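Long-range contacts in ADP-ribosylating toxin CARDS (Mycoplasma pneumoniae, PDB 4TLV), which transfers the ADP-ribosyl group from NAD(+) to multiple target proteins in vitro and causes vacuolization of mammalian cells, acting as the main virulence factor of the bacterium: residues 20-24 against 180-184; 61-66 against 219-224; 210-214 against 257-261. All coordinates share one frame; numbering follows the deposited sequence.

Interaction 1: residues 20-24 against 180-184; sequences EIFEH and MHNPH
The ring of Phe22 takes the side chain of Asn182 flat over one face. CB of Asn182 sits 3.5 Å from the ring centroid, only 6° off the normal, in a CH-pi contact, and the amide beyond it continues over CG and CB of the phenylalanine, its plane 10° from that of the ring. The two side chains slide past each other in opposite directions, the overlap running from the ring centre to the root of the ring. At the ring's edge, close to its plane, the carbonyl oxygen of Met180 lies 3.5 Å from CZ, where the weakly positive C-H rim suits an oxygen. Met180 CB and Pro183 CD add looser apolar contacts.

The amide does several polar jobs while it covers the ring. With CG anti to the backbone nitrogen (chi1 180°) and beside the carbonyl carbon, OD1 faces the residues that follow and accepts from His184 N at 2.9 Å, the donor standing above the carbonyl plane; this closes an Asx turn. ND2 makes a weak bond of 3.4 Å to Phe22 O, and its stronger partner is Val146 O on strand 146-156. Asparagine suits the place because its short flat amide can stack and also donate and accept. His184, more exposed, brings CD2 to 3.3 Å from Phe22 O near the end of the helix.

Phe22 is buried, and Tyr81, Val146 and Ala149 also touch its side chain, so a large aromatic is in keeping with a site between helix and sheet. The arrangement is an Asx turn where strand 168-181 ends, beside helix 18-24 as it packs on strands 76-84 and 146-156 of the antiparallel sheet of the mono-ADP-ribosyltransferase domain, whose sequence belongs to the pertussis toxin subunit 1 family.

Interaction 2: residues 61-66 against 219-224; sequences RFFGSW and DVSEGT
Residues 61-66 pass through a 3-10 segment at Phe62 and Phe63 and meet a type I' turn from Ser221 to Thr224, the backbones coming nearest at Ser65 and Val220, CA atoms 4.7 Å apart. Arg61, its CG anti to the backbone nitrogen and its chain bent at chi2 (53°), reaches the residue just before the turn end-on: NH1 and NH2 both donate to Val220 O, at 2.9 and 3.1 Å, with the oxygen in the guanidinium plane. A weak third bond goes from NH2 to Ser221 O, while Thr224 CG2 lies over one guanidinium face. Arginine suits a buried backbone corner, where its several N-H groups can serve adjacent carbonyls.

Ser221 OG accepts a nearly straight bond from Trp66 N (2.8 Å, 171°) and is also hydrogen-bonded to Glu252 OE2; Ser221 CB rests over the indole's five-membered ring. The side chains of Glu222 and Trp66 cross at about a right angle, the carboxylate plane tilted 39° to the indole and Glu222 CD 3.2 Å from Trp66 CZ2; Glu222 OE1 is hydrogen-bonded to Thr433 OG1. Val220 packs CG1 against Phe62 CB and Ser65 OG, which turns back to Phe62 O.

The loop between helix 56-60 and strand 67-68 is thus joined to the hairpin of strands 214-219 and 225-226, with Trp66 resting also on Val170 of strand 168-181 and Arg61 NE bonded to Met434 O in the D2 domain.

Interaction 3: residues 210-214 against 257-261; sequences SIPQA and YNLQS
Leu259 is held to residues 210-214 at both its backbone and its side chain, and it makes the tight part of this contact. Its N donates to Gln213 O at 2.8 Å with an angle of 161°, and CB lies 3.6 Å from the same oxygen. From there the side chain, its CG anti to the backbone nitrogen (chi1 -158°), carries CD2 to 3.6 Å from Pro212 O and 4.2 Å from Ile211 CG2. Branched aliphatics suit this buried side, since Met120 of helix 115-126 and Leu40 of helix 35-40 also touch Leu259. The price is Pro212 O, which is buried without a partner in the model.

Next to it the backbones form an antiparallel bridge, Ala214 with Asn258, a non-hydrogen-bonded pair with CA atoms 4.1 Å apart. It lies at the end of the small three-stranded sheet in which strand 214-219 runs between 225-226 and 253-258. As such pairs allow, CA-H...O contacts close the gap: Asn258 CA meets Gln213 O, and Ala214 CA meets Tyr257 O at 3.3 Å. The small methyl of Ala214 lies beside that same carbonyl, CB 3.5 Å from Tyr257 O.

Toward solvent the packing thins. The side chains of the bridged pair diverge, with Ala214 CB 4.1 Å from Asn258 OD1. Gln213 and Gln260 are exposed, as polar residues can afford to be.

The small sheet of strands 214-219, 225-226 and 253-258 relates interactions 2 and 3: strand 214-219 leaves interaction 3 at its start and enters interaction 2 at its end. Their centres are 23 Å apart and their nearest atoms about 7 Å. Residues 219-224, 210-214 and the first part of 257-261 fall in the region inferred to form the NAD(+)-binding pocket; the glycerol about 3 Å from the side chain of Arg61 probably comes from the crystallisation liquor. Interaction 1 stands apart, its centre 29 Å from that of interaction 2 and 38 Å from that of interaction 3, though strand 168-181 runs from its Met180 to Val170, which touches Trp66 in interaction 2.

Interaction 1: residues 20-24 against 180-184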
ATOM      1  N   GLU A  20     -10.369   5.806 -29.095  1.00 22.94           N
ATOM      2  CA  GLU A  20      -9.010   6.306 -29.299  1.00 23.25           C
ATOM      3  C   GLU A  20      -7.930   5.372 -28.727  1.00 21.44           C
ATOM      4  O   GLU A  20      -6.967   5.022 -29.408  1.00 22.37           O
ATOM      5  CB  GLU A  20      -8.852   7.685 -28.673  1.00 24.08           C
ATOM      6  CG  GLU A  20      -7.504   8.322 -28.975  1.00 31.30           C
ATOM      7  CD  GLU A  20      -7.312   9.654 -28.260  1.00 38.44           C
ATOM      8  OE1 GLU A  20      -8.315  10.250 -27.791  1.00 38.20           O
ATOM      9  OE2 GLU A  20      -6.152  10.105 -28.170  1.00 44.08           O
ATOM     10  N   ILE A  21      -8.089   4.994 -27.464  1.00 19.78           N
ATOM     11  CA  ILE A  21      -7.085   4.187 -26.766  1.00 18.68           C
ATOM     12  C   ILE A  21      -6.924   2.790 -27.368  1.00 17.32           C
ATOM     13  O   ILE A  21      -5.806   2.304 -27.519  1.00 16.79           O
ATOM     14  CB  ILE A  21      -7.428   4.053 -25.267  1.00 16.80           C
ATOM     15  CG1 ILE A  21      -7.541   5.441 -24.607  1.00 16.97           C
ATOM     16  CG2 ILE A  21      -6.403   3.146 -24.546  1.00 14.57           C
ATOM     17  CD1 ILE A  21      -6.304   6.323 -24.785  1.00 16.87           C
ATOM     18  N   PHE A  22      -8.042   2.140 -27.691  1.00 16.26           N
ATOM     19  CA  PHE A  22      -8.012   0.793 -28.268  1.00 17.24           C
ATOM     20  C   PHE A  22      -7.245   0.785 -29.583  1.00 19.79           C
ATOM     21  O   PHE A  22      -6.694  -0.234 -29.977  1.00 18.76           O
ATOM     22  CB  PHE A  22      -9.425   0.222 -28.489  1.00 16.60           C
ATOM     23  CG  PHE A  22     -10.100  -0.289 -27.229  1.00 20.68           C
ATOM     24  CD1 PHE A  22      -9.496  -0.161 -25.983  1.00 15.97           C
ATOM     25  CD2 PHE A  22     -11.353  -0.893 -27.300  1.00 19.60           C
ATOM     26  CE1 PHE A  22     -10.128  -0.645 -24.821  1.00 16.46           C
ATOM     27  CE2 PHE A  22     -11.995  -1.364 -26.166  1.00 17.90           C
ATOM     28  CZ  PHE A  22     -11.384  -1.245 -24.915  1.00 15.98           C
ATOM     29  N   GLU A  23      -7.204   1.935 -30.247  1.00 20.02           N
ATOM     30  CA  GLU A  23      -6.529   2.045 -31.532  1.00 22.25           C
ATOM     31  C   GLU A  23      -5.081   2.529 -31.423  1.00 22.09           C
ATOM     32  O   GLU A  23      -4.215   2.077 -32.168  1.00 22.45           O
ATOM     33  CB  GLU A  23      -7.310   2.977 -32.465  1.00 26.33           C
ATOM     34  CG  GLU A  23      -6.485   3.423 -33.660  1.00 34.68           C
ATOM     35  CD  GLU A  23      -7.328   3.738 -34.870  1.00 51.29           C
ATOM     36  OE1 GLU A  23      -8.409   4.345 -34.701  1.00 55.79           O
ATOM     37  OE2 GLU A  23      -6.905   3.377 -35.991  1.00 56.85           O
ATOM     38  N   HIS A  24      -4.822   3.442 -30.491  1.00 20.53           N
ATOM     39  CA  HIS A  24      -3.524   4.108 -30.421  1.00 23.49           C
ATOM     40  C   HIS A  24      -2.678   3.831 -29.178  1.00 23.64           C
ATOM     41  O   HIS A  24      -1.529   4.254 -29.132  1.00 19.54           O
ATOM     42  CB  HIS A  24      -3.703   5.619 -30.539  1.00 21.58           C
ATOM     43  CG  HIS A  24      -4.348   6.040 -31.818  1.00 29.84           C
ATOM     44  ND1 HIS A  24      -3.689   6.006 -33.027  1.00 29.62           N
ATOM     45  CD2 HIS A  24      -5.595   6.496 -32.080  1.00 30.89           C
ATOM     46  CE1 HIS A  24      -4.503   6.423 -33.981  1.00 36.39           C
ATOM     47  NE2 HIS A  24      -5.665   6.729 -33.432  1.00 34.68           N
ATOM     48  N   MET A 180     -15.809  -3.545 -21.887  1.00 21.58           N
ATOM     49  CA  MET A 180     -15.630  -3.444 -23.326  1.00 21.38           C
ATOM     50  C   MET A 180     -14.283  -4.060 -23.720  1.00 24.55           C
ATOM     51  O   MET A 180     -13.241  -3.662 -23.198  1.00 21.36           O
ATOM     52  CB  MET A 180     -15.684  -1.978 -23.747  1.00 21.72           C
ATOM     53  CG  MET A 180     -17.016  -1.300 -23.437  1.00 32.07           C
ATOM     54  SD  MET A 180     -16.943   0.489 -23.629  1.00 36.52           S
ATOM     55  CE  MET A 180     -16.430   0.977 -21.981  1.00 24.54           C
ATOM     56  N   HIS A 181     -14.295  -5.032 -24.627  1.00 19.97           N
ATOM     57  CA  HIS A 181     -13.051  -5.678 -25.046  1.00 19.84           C
ATOM     58  C   HIS A 181     -12.416  -5.019 -26.266  1.00 19.35           C
ATOM     59  O   HIS A 181     -13.102  -4.680 -27.227  1.00 18.77           O
ATOM     60  CB  HIS A 181     -13.258  -7.174 -25.317  1.00 26.40           C
ATOM     61  CG  HIS A 181     -12.010  -7.872 -25.775  1.00 29.02           C
ATOM     62  ND1 HIS A 181     -10.973  -8.182 -24.916  1.00 27.14           N
ATOM     63  CD2 HIS A 181     -11.621  -8.297 -27.004  1.00 27.61           C
ATOM     64  CE1 HIS A 181     -10.007  -8.782 -25.594  1.00 25.41           C
ATOM     65  NE2 HIS A 181     -10.374  -8.865 -26.862  1.00 27.42           N
ATOM     66  N   ASN A 182     -11.095  -4.854 -26.229  1.00 15.77           N
ATOM     67  CA  ASN A 182     -10.360  -4.262 -27.329  1.00 16.33           C
ATOM     68  C   ASN A 182     -10.058  -5.297 -28.416  1.00 18.90           C
ATOM     69  O   ASN A 182      -9.304  -6.251 -28.182  1.00 15.57           O
ATOM     70  CB  ASN A 182      -9.047  -3.687 -26.813  1.00 17.36           C
ATOM     71  CG  ASN A 182      -8.225  -3.057 -27.904  1.00 17.45           C
ATOM     72  OD1 ASN A 182      -8.686  -2.899 -29.034  1.00 20.61           O
ATOM     73  ND2 ASN A 182      -6.992  -2.678 -27.572  1.00 14.31           N
ATOM     74  N   PRO A 183     -10.642  -5.119 -29.614  1.00 20.88           N
ATOM     75  CA  PRO A 183     -10.401  -6.137 -30.651  1.00 19.40           C
ATOM     76  C   PRO A 183      -8.935  -6.167 -31.106  1.00 19.17           C
ATOM     77  O   PRO A 183      -8.505  -7.162 -31.683  1.00 22.89           O
ATOM     78  CB  PRO A 183     -11.310  -5.688 -31.804  1.00 27.03           C
ATOM     79  CG  PRO A 183     -11.538  -4.214 -31.561  1.00 26.95           C
ATOM     80  CD  PRO A 183     -11.556  -4.055 -30.070  1.00 19.39           C
ATOM     81  N   HIS A 184      -8.190  -5.091 -30.864  1.00 20.57           N
ATOM     82  CA  HIS A 184      -6.772  -5.041 -31.202  1.00 19.09           C
ATOM     83  C   HIS A 184      -5.865  -5.614 -30.112  1.00 19.09           C
ATOM     84  O   HIS A 184      -4.642  -5.624 -30.260  1.00 18.63           O
ATOM     85  CB  HIS A 184      -6.342  -3.604 -31.498  1.00 20.28           C
ATOM     86  CG  HIS A 184      -7.120  -2.953 -32.600  1.00 30.97           C
ATOM     87  ND1 HIS A 184      -7.058  -3.380 -33.910  1.00 31.06           N
ATOM     88  CD2 HIS A 184      -7.969  -1.894 -32.590  1.00 27.51           C
ATOM     89  CE1 HIS A 184      -7.841  -2.620 -34.657  1.00 37.73           C
ATOM     90  NE2 HIS A 184      -8.404  -1.710 -33.881  1.00 36.19           N
TER

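Interaction 2: residues 61-66 against 219-224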
ATOM      1  N   ARG A  61      -8.653   5.962  -7.315  1.00  9.29           N
ATOM      2  CA  ARG A  61      -8.771   6.793  -6.104  1.00  9.39           C
ATOM      3  C   ARG A  61      -8.824   8.304  -6.382  1.00 10.69           C
ATOM      4  O   ARG A  61      -9.671   9.019  -5.809  1.00 10.38           O
ATOM      5  CB  ARG A  61      -7.667   6.460  -5.092  1.00  9.01           C
ATOM      6  CG  ARG A  61      -7.669   7.322  -3.797  1.00  9.32           C
ATOM      7  CD  ARG A  61      -9.028   7.346  -3.090  1.00 11.47           C
ATOM      8  NE  ARG A  61      -8.979   8.267  -1.955  1.00  9.76           N
ATOM      9  CZ  ARG A  61      -9.122   9.589  -2.060  1.00  9.65           C
ATOM     10  NH1 ARG A  61      -9.349  10.137  -3.247  1.00 10.01           N
ATOM     11  NH2 ARG A  61      -9.039  10.366  -0.971  1.00 10.15           N
ATOM     12  N   PHE A  62      -7.941   8.811  -7.245  1.00 10.93           N
ATOM     13  CA  PHE A  62      -7.891  10.267  -7.479  1.00 10.10           C
ATOM     14  C   PHE A  62      -9.238  10.738  -8.006  1.00 11.81           C
ATOM     15  O   PHE A  62      -9.652  11.872  -7.772  1.00 12.36           O
ATOM     16  CB  PHE A  62      -6.790  10.659  -8.488  1.00 11.13           C
ATOM     17  CG  PHE A  62      -7.164  10.389  -9.928  1.00 11.51           C
ATOM     18  CD1 PHE A  62      -6.988   9.124 -10.481  1.00  9.07           C
ATOM     19  CD2 PHE A  62      -7.719  11.387 -10.720  1.00 12.46           C
ATOM     20  CE1 PHE A  62      -7.350   8.850 -11.801  1.00 12.59           C
ATOM     21  CE2 PHE A  62      -8.090  11.120 -12.055  1.00 11.75           C
ATOM     22  CZ  PHE A  62      -7.897   9.850 -12.591  1.00 11.98           C
ATOM     23  N   PHE A  63      -9.909   9.848  -8.723  1.00 11.81           N
ATOM     24  CA  PHE A  63     -11.139  10.183  -9.425  1.00 10.58           C
ATOM     25  C   PHE A  63     -12.314  10.386  -8.449  1.00 15.50           C
ATOM     26  O   PHE A  63     -13.347  10.954  -8.818  1.00 15.59           O
ATOM     27  CB  PHE A  63     -11.432   9.084 -10.466  1.00 11.63           C
ATOM     28  CG  PHE A  63     -12.432   9.484 -11.512  1.00 15.82           C
ATOM     29  CD1 PHE A  63     -12.144  10.490 -12.416  1.00 17.32           C
ATOM     30  CD2 PHE A  63     -13.648   8.829 -11.610  1.00 18.22           C
ATOM     31  CE1 PHE A  63     -13.059  10.847 -13.395  1.00 20.56           C
ATOM     32  CE2 PHE A  63     -14.566   9.183 -12.580  1.00 18.34           C
ATOM     33  CZ  PHE A  63     -14.267  10.196 -13.473  1.00 17.52           C
ATOM     34  N   GLY A  64     -12.148   9.939  -7.205  1.00 11.72           N
ATOM     35  CA  GLY A  64     -13.125  10.195  -6.159  1.00 12.76           C
ATOM     36  C   GLY A  64     -12.912  11.474  -5.349  1.00 14.30           C
ATOM     37  O   GLY A  64     -13.459  11.599  -4.247  1.00 11.64           O
ATOM     38  N   SER A  65     -12.106  12.412  -5.859  1.00 12.17           N
ATOM     39  CA  SER A  65     -11.894  13.691  -5.169  1.00 12.46           C
ATOM     40  C   SER A  65     -13.225  14.391  -4.909  1.00 13.81           C
ATOM     41  O   SER A  65     -14.112  14.365  -5.762  1.00 13.14           O
ATOM     42  CB  SER A  65     -11.046  14.633  -6.021  1.00 14.96           C
ATOM     43  OG  SER A  65      -9.721  14.159  -6.142  1.00 17.50           O
ATOM     44  N   TRP A  66     -13.342  15.045  -3.759  1.00 13.14           N
ATOM     45  CA  TRP A  66     -14.608  15.631  -3.347  1.00 13.53           C
ATOM     46  C   TRP A  66     -14.840  16.988  -4.013  1.00 14.93           C
ATOM     47  O   TRP A  66     -13.895  17.696  -4.343  1.00 16.40           O
ATOM     48  CB  TRP A  66     -14.650  15.789  -1.830  1.00 13.42           C
ATOM     49  CG  TRP A  66     -14.576  14.500  -1.053  1.00 11.16           C
ATOM     50  CD1 TRP A  66     -14.450  13.220  -1.549  1.00 11.68           C
ATOM     51  CD2 TRP A  66     -14.632  14.380   0.365  1.00 12.06           C
ATOM     52  NE1 TRP A  66     -14.433  12.321  -0.504  1.00 11.59           N
ATOM     53  CE2 TRP A  66     -14.536  13.007   0.674  1.00 11.54           C
ATOM     54  CE3 TRP A  66     -14.747  15.309   1.410  1.00 13.45           C
ATOM     55  CZ2 TRP A  66     -14.553  12.541   1.993  1.00 13.82           C
ATOM     56  CZ3 TRP A  66     -14.766  14.843   2.714  1.00 14.18           C
ATOM     57  CH2 TRP A  66     -14.668  13.468   2.990  1.00 13.95           C
ATOM     58  N   ASP A 219      -4.136  17.466  -4.372  1.00 12.14           N
ATOM     59  CA  ASP A 219      -4.903  17.151  -3.164  1.00 12.47           C
ATOM     60  C   ASP A 219      -6.188  16.440  -3.600  1.00 11.49           C
ATOM     61  O   ASP A 219      -7.052  17.052  -4.236  1.00 11.55           O
ATOM     62  CB  ASP A 219      -5.239  18.451  -2.424  1.00 10.30           C
ATOM     63  CG  ASP A 219      -6.011  18.227  -1.153  1.00 13.10           C
ATOM     64  OD1 ASP A 219      -6.598  17.137  -0.978  1.00 12.96           O
ATOM     65  OD2 ASP A 219      -6.020  19.153  -0.309  1.00 14.47           O
ATOM     66  N   VAL A 220      -6.324  15.155  -3.265  1.00 12.43           N
ATOM     67  CA  VAL A 220      -7.502  14.403  -3.707  1.00 12.99           C
ATOM     68  C   VAL A 220      -8.452  14.018  -2.567  1.00  9.92           C
ATOM     69  O   VAL A 220      -9.136  12.993  -2.638  1.00 10.76           O
ATOM     70  CB  VAL A 220      -7.124  13.177  -4.585  1.00 11.82           C
ATOM     71  CG1 VAL A 220      -6.537  13.649  -5.914  1.00 11.99           C
ATOM     72  CG2 VAL A 220      -6.144  12.234  -3.833  1.00  8.93           C
ATOM     73  N   SER A 221      -8.467  14.863  -1.534  1.00 10.39           N
ATOM     74  CA  SER A 221      -9.409  14.812  -0.410  1.00 11.26           C
ATOM     75  C   SER A 221      -8.938  13.934   0.736  1.00 11.22           C
ATOM     76  O   SER A 221      -8.150  13.009   0.547  1.00 11.98           O
ATOM     77  CB  SER A 221     -10.820  14.392  -0.840  1.00 14.18           C
ATOM     78  OG  SER A 221     -11.271  15.157  -1.945  1.00 14.60           O
ATOM     79  N   GLU A 222      -9.420  14.267   1.928  1.00 11.13           N
ATOM     80  CA  GLU A 222      -9.108  13.533   3.143  1.00 10.20           C
ATOM     81  C   GLU A 222      -7.610  13.381   3.376  1.00 10.93           C
ATOM     82  O   GLU A 222      -7.146  12.362   3.885  1.00 10.46           O
ATOM     83  CB  GLU A 222      -9.809  12.182   3.146  1.00 12.08           C
ATOM     84  CG  GLU A 222     -11.300  12.345   3.350  1.00 15.04           C
ATOM     85  CD  GLU A 222     -12.029  11.028   3.319  1.00 15.47           C
ATOM     86  OE1 GLU A 222     -11.923  10.314   2.295  1.00 15.12           O
ATOM     87  OE2 GLU A 222     -12.695  10.723   4.324  1.00 17.96           O
ATOM     88  N   GLY A 223      -6.871  14.422   3.018  1.00 10.85           N
ATOM     89  CA  GLY A 223      -5.444  14.470   3.306  1.00 10.18           C
ATOM     90  C   GLY A 223      -4.587  13.739   2.289  1.00  9.80           C
ATOM     91  O   GLY A 223      -3.357  13.705   2.415  1.00 10.44           O
ATOM     92  N   THR A 224      -5.228  13.156   1.288  1.00  9.32           N
ATOM     93  CA  THR A 224      -4.549  12.263   0.350  1.00  9.94           C
ATOM     94  C   THR A 224      -3.821  13.037  -0.744  1.00 11.57           C
ATOM     95  O   THR A 224      -4.381  13.962  -1.317  1.00 13.10           O
ATOM     96  CB  THR A 224      -5.569  11.280  -0.282  1.00 11.54           C
ATOM     97  OG1 THR A 224      -6.226  10.575   0.770  1.00 10.59           O
ATOM     98  CG2 THR A 224      -4.892  10.279  -1.208  1.00  9.07           C
TER

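Interaction 3: residues 210-214 against 257-261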
ATOM      1  N   SER A 210      19.679  13.003 -10.953  1.00 25.46           N
ATOM      2  CA  SER A 210      19.372  14.420 -10.865  1.00 28.23           C
ATOM      3  C   SER A 210      18.143  14.610  -9.988  1.00 26.45           C
ATOM      4  O   SER A 210      17.019  14.383 -10.434  1.00 28.88           O
ATOM      5  CB  SER A 210      19.096  15.013 -12.244  1.00 26.54           C
ATOM      6  OG  SER A 210      20.224  14.879 -13.089  1.00 39.03           O
ATOM      7  N   ILE A 211      18.364  15.032  -8.750  1.00 23.80           N
ATOM      8  CA  ILE A 211      17.282  15.239  -7.794  1.00 19.54           C
ATOM      9  C   ILE A 211      16.738  16.652  -7.909  1.00 25.38           C
ATOM     10  O   ILE A 211      17.490  17.615  -7.771  1.00 22.30           O
ATOM     11  CB  ILE A 211      17.782  15.028  -6.352  1.00 19.19           C
ATOM     12  CG1 ILE A 211      18.686  13.794  -6.276  1.00 20.98           C
ATOM     13  CG2 ILE A 211      16.604  14.950  -5.381  1.00 20.92           C
ATOM     14  CD1 ILE A 211      17.995  12.470  -6.652  1.00 21.22           C
ATOM     15  N   PRO A 212      15.418  16.783  -8.133  1.00 17.71           N
ATOM     16  CA  PRO A 212      14.800  18.098  -8.304  1.00 18.55           C
ATOM     17  C   PRO A 212      14.651  18.848  -6.974  1.00 18.34           C
ATOM     18  O   PRO A 212      14.648  18.237  -5.906  1.00 20.55           O
ATOM     19  CB  PRO A 212      13.425  17.762  -8.888  1.00 21.28           C
ATOM     20  CG  PRO A 212      13.118  16.397  -8.354  1.00 19.87           C
ATOM     21  CD  PRO A 212      14.441  15.678  -8.237  1.00 20.98           C
ATOM     22  N   GLN A 213      14.518  20.164  -7.046  1.00 21.17           N
ATOM     23  CA  GLN A 213      14.380  20.968  -5.839  1.00 23.28           C
ATOM     24  C   GLN A 213      12.929  21.131  -5.416  1.00 23.46           C
ATOM     25  O   GLN A 213      12.656  21.525  -4.280  1.00 19.97           O
ATOM     26  CB  GLN A 213      15.014  22.342  -6.050  1.00 29.65           C
ATOM     27  CG  GLN A 213      16.523  22.269  -6.230  1.00 36.44           C
ATOM     28  CD  GLN A 213      17.144  23.628  -6.434  1.00 49.17           C
ATOM     29  OE1 GLN A 213      17.004  24.234  -7.497  1.00 48.71           O
ATOM     30  NE2 GLN A 213      17.831  24.124  -5.407  1.00 52.64           N
ATOM     31  N   ALA A 214      12.003  20.837  -6.325  1.00 21.55           N
ATOM     32  CA  ALA A 214      10.586  21.105  -6.071  1.00 22.16           C
ATOM     33  C   ALA A 214       9.657  19.976  -6.515  1.00 17.96           C
ATOM     34  O   ALA A 214      10.026  19.128  -7.342  1.00 17.12           O
ATOM     35  CB  ALA A 214      10.171  22.406  -6.728  1.00 21.45           C
ATOM     36  N   TYR A 257       5.565  22.657  -3.867  1.00 15.88           N
ATOM     37  CA  TYR A 257       6.426  22.800  -2.707  1.00 18.21           C
ATOM     38  C   TYR A 257       7.880  22.573  -3.066  1.00 23.01           C
ATOM     39  O   TYR A 257       8.206  21.708  -3.895  1.00 20.68           O
ATOM     40  CB  TYR A 257       6.091  21.755  -1.643  1.00 19.76           C
ATOM     41  CG  TYR A 257       4.646  21.679  -1.186  1.00 17.91           C
ATOM     42  CD1 TYR A 257       4.130  22.586  -0.257  1.00 20.09           C
ATOM     43  CD2 TYR A 257       3.809  20.658  -1.649  1.00 20.11           C
ATOM     44  CE1 TYR A 257       2.796  22.495   0.180  1.00 17.39           C
ATOM     45  CE2 TYR A 257       2.484  20.557  -1.221  1.00 21.52           C
ATOM     46  CZ  TYR A 257       1.987  21.474  -0.302  1.00 23.75           C
ATOM     47  OH  TYR A 257       0.680  21.360   0.124  1.00 18.80           O
ATOM     48  N   ASN A 258       8.763  23.318  -2.417  1.00 20.78           N
ATOM     49  CA  ASN A 258      10.153  22.911  -2.374  1.00 20.38           C
ATOM     50  C   ASN A 258      10.207  21.591  -1.626  1.00 20.79           C
ATOM     51  O   ASN A 258       9.401  21.347  -0.721  1.00 22.36           O
ATOM     52  CB  ASN A 258      11.008  23.982  -1.688  1.00 22.56           C
ATOM     53  CG  ASN A 258      11.194  25.206  -2.565  1.00 32.82           C
ATOM     54  OD1 ASN A 258      11.313  25.084  -3.792  1.00 32.66           O
ATOM     55  ND2 ASN A 258      11.210  26.385  -1.957  1.00 36.31           N
ATOM     56  N   LEU A 259      11.154  20.740  -1.997  1.00 20.34           N
ATOM     57  CA  LEU A 259      11.222  19.382  -1.474  1.00 21.61           C
ATOM     58  C   LEU A 259      11.282  19.309   0.047  1.00 26.17           C
ATOM     59  O   LEU A 259      10.694  18.411   0.657  1.00 20.04           O
ATOM     60  CB  LEU A 259      12.408  18.635  -2.103  1.00 26.39           C
ATOM     61  CG  LEU A 259      12.359  17.109  -2.106  1.00 26.64           C
ATOM     62  CD1 LEU A 259      10.969  16.620  -2.528  1.00 28.10           C
ATOM     63  CD2 LEU A 259      13.429  16.512  -3.028  1.00 24.03           C
ATOM     64  N   GLN A 260      11.990  20.257   0.658  1.00 22.06           N
ATOM     65  CA  GLN A 260      12.135  20.285   2.103  1.00 24.47           C
ATOM     66  C   GLN A 260      10.841  20.765   2.780  1.00 22.63           C
ATOM     67  O   GLN A 260      10.691  20.642   3.991  1.00 23.98           O
ATOM     68  CB  GLN A 260      13.333  21.162   2.509  1.00 25.01           C
ATOM     69  CG  GLN A 260      13.189  22.637   2.137  1.00 27.28           C
ATOM     70  CD  GLN A 260      13.664  22.965   0.716  1.00 38.36           C
ATOM     71  OE1 GLN A 260      13.636  22.116  -0.185  1.00 30.38           O
ATOM     72  NE2 GLN A 260      14.104  24.211   0.515  1.00 34.63           N
ATOM     73  N   SER A 261       9.910  21.287   1.982  1.00 19.93           N
ATOM     74  CA  SER A 261       8.637  21.814   2.482  1.00 19.72           C
ATOM     75  C   SER A 261       7.451  20.868   2.264  1.00 22.92           C
ATOM     76  O   SER A 261       6.336  21.153   2.697  1.00 19.71           O
ATOM     77  CB  SER A 261       8.314  23.127   1.780  1.00 18.10           C
ATOM     78  OG  SER A 261       9.273  24.115   2.089  1.00 23.41           O
TER